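PDB 6BJA: acetyl-CoA acetyltransferase A from Ascaris suum, which binds coenzyme A and probably catalyses the reversible condensation of two acetyl-CoA molecules to acetoacetyl-CoA and coenzyme A. Local coordinates for residues 300-305 and 389-394. Numbering follows the deposited sequence.
Sequences ALAVKQ and ASAILI
The carbonyl oxygen of Ala389 faces the methyl of Ala302, with CB 4.1 Å from that O; no hydrogen bond crosses between 300-305 and 389-394. This is van der Waals contact, and the rest of the interface is of the same kind. Ala302 CB also lies 4.1 Å from Ala391 CB and, more loosely, 4.5 Å from Ala389 CB, so one helix methyl sits against two strand methyls two residues apart, which project from the same face of strand 388-396. Alanine suits all three positions because a side chain that ends at CB fits the close approach of the segment axes, 7.2 Å, at a crossing angle of -39°. Val303 has two gamma carbons: CG1 stands anti to the backbone N (chi1 166°), while CG2, anti to the carbonyl carbon, lies 4.1 Å from Ala391 CB, and the branched side chain also packs on Phe333 and Leu337 of helix 327-337. Ser390, between the two alanines, turns its CB away from the helix. The strand's backbone is hydrogen-bonded to Ala288 and Ala286 on one neighbouring strand and Ile382 on the other; helix 298-310 thus packs on a face of the mixed sheet in the C-terminal thiolase domain, in the layered alpha-beta arrangement of the thiolase fold. Ala389 lies near Cys383, a predicted catalytic residue. The contact between the segments therefore rests on the packing of small buried apolar groups.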
loop_
_atom_site.group_PDB
_atom_site.type_symbol
_atom_site.label_atom_id
_atom_site.label_comp_id
_atom_site.label_asym_id
_atom_site.label_seq_id
_atom_site.Cartn_x
_atom_site.Cartn_y
_atom_site.Cartn_z
ATOM N N ALA A 300 8.085 -33.588 -23.167
ATOM C CA ALA A 300 8.416 -34.772 -23.933
ATOM C C ALA A 300 7.322 -35.820 -23.768
ATOM O O ALA A 300 7.055 -36.581 -24.696
ATOM C CB ALA A 300 9.768 -35.347 -23.501
ATOM N N LEU A 301 6.671 -35.843 -22.606
ATOM C CA LEU A 301 5.569 -36.775 -22.384
ATOM C C LEU A 301 4.388 -36.440 -23.288
ATOM O O LEU A 301 3.788 -37.322 -23.901
ATOM C CB LEU A 301 5.145 -36.764 -20.913
ATOM C CG LEU A 301 4.264 -37.919 -20.467
ATOM C CD1 LEU A 301 4.988 -39.261 -20.639
ATOM C CD2 LEU A 301 3.875 -37.698 -19.003
ATOM N N ALA A 302 4.090 -35.153 -23.421
ATOM C CA ALA A 302 3.009 -34.743 -24.298
ATOM C C ALA A 302 3.331 -35.100 -25.744
ATOM O O ALA A 302 2.463 -35.545 -26.491
ATOM C CB ALA A 302 2.753 -33.256 -24.154
ATOM N N VAL A 303 4.585 -34.900 -26.143
ATOM C CA VAL A 303 4.996 -35.191 -27.516
ATOM C C VAL A 303 4.942 -36.699 -27.809
ATOM O O VAL A 303 4.525 -37.097 -28.892
ATOM C CB VAL A 303 6.408 -34.645 -27.786
ATOM C CG1 VAL A 303 6.997 -35.225 -29.087
ATOM C CG2 VAL A 303 6.365 -33.139 -27.824
ATOM N N LYS A 304 5.331 -37.533 -26.850
ATOM C CA LYS A 304 5.255 -38.980 -27.063
ATOM C C LYS A 304 3.812 -39.385 -27.382
ATOM O O LYS A 304 3.567 -40.144 -28.315
ATOM C CB LYS A 304 5.791 -39.734 -25.841
ATOM C CG LYS A 304 7.291 -39.655 -25.749
ATOM C CD LYS A 304 7.831 -40.299 -24.480
ATOM C CE LYS A 304 9.305 -40.031 -24.356
ATOM N NZ LYS A 304 10.013 -40.482 -25.587
ATOM N N GLN A 305 2.863 -38.806 -26.652
ATOM C CA GLN A 305 1.442 -39.050 -26.879
ATOM C C GLN A 305 1.018 -38.519 -28.241
ATOM O O GLN A 305 0.357 -39.200 -29.012
ATOM C CB GLN A 305 0.616 -38.400 -25.772
ATOM C CG GLN A 305 -0.888 -38.586 -25.901
ATOM C CD GLN A 305 -1.297 -40.042 -25.993
ATOM O OE1 GLN A 305 -0.823 -40.885 -25.227
ATOM N NE2 GLN A 305 -2.176 -40.349 -26.941
ATOM N N ALA A 389 2.015 -29.954 -19.514
ATOM C CA ALA A 389 2.509 -29.478 -20.799
ATOM C C ALA A 389 1.502 -29.745 -21.900
ATOM O O ALA A 389 0.667 -30.660 -21.809
ATOM C CB ALA A 389 3.851 -30.127 -21.149
ATOM N N SER A 390 1.585 -28.908 -22.932
ATOM C CA SER A 390 0.746 -28.977 -24.117
ATOM C C SER A 390 1.637 -29.068 -25.341
ATOM O O SER A 390 2.730 -28.495 -25.348
ATOM C CB SER A 390 -0.156 -27.745 -24.219
ATOM O OG SER A 390 -0.881 -27.550 -23.017
ATOM N N ALA A 391 1.198 -29.824 -26.339
ATOM C CA ALA A 391 1.930 -29.913 -27.610
ATOM C C ALA A 391 0.947 -29.930 -28.770
ATOM O O ALA A 391 -0.189 -30.421 -28.642
ATOM C CB ALA A 391 2.814 -31.140 -27.638
ATOM N N ILE A 392 1.376 -29.375 -29.902
ATOM C CA ILE A 392 0.545 -29.302 -31.092
ATOM C C ILE A 392 1.390 -29.719 -32.293
ATOM O O ILE A 392 2.576 -29.399 -32.380
ATOM C CB ILE A 392 -0.082 -27.870 -31.275
ATOM C CG1 ILE A 392 -1.132 -27.845 -32.381
ATOM C CG2 ILE A 392 0.973 -26.839 -31.519
ATOM C CD1 ILE A 392 -2.038 -26.597 -32.300
ATOM N N LEU A 393 0.760 -30.481 -33.181
ATOM C CA LEU A 393 1.355 -30.912 -34.437
ATOM C C LEU A 393 0.752 -30.134 -35.593
ATOM O O LEU A 393 -0.479 -30.102 -35.751
ATOM C CB LEU A 393 1.124 -32.414 -34.629
ATOM C CG LEU A 393 1.558 -33.009 -35.971
ATOM C CD1 LEU A 393 3.075 -33.030 -36.072
ATOM C CD2 LEU A 393 0.969 -34.424 -36.109
ATOM N N ILE A 394 1.612 -29.500 -36.386
ATOM C CA ILE A 394 1.146 -28.729 -37.525
ATOM C C ILE A 394 1.856 -29.083 -38.815
ATOM O O ILE A 394 3.010 -29.516 -38.814
ATOM C CB ILE A 394 1.269 -27.233 -37.268
ATOM C CG1 ILE A 394 2.702 -26.791 -37.085
ATOM C CG2 ILE A 394 0.427 -26.828 -36.038
ATOM C CD1 ILE A 394 2.827 -25.288 -37.226
#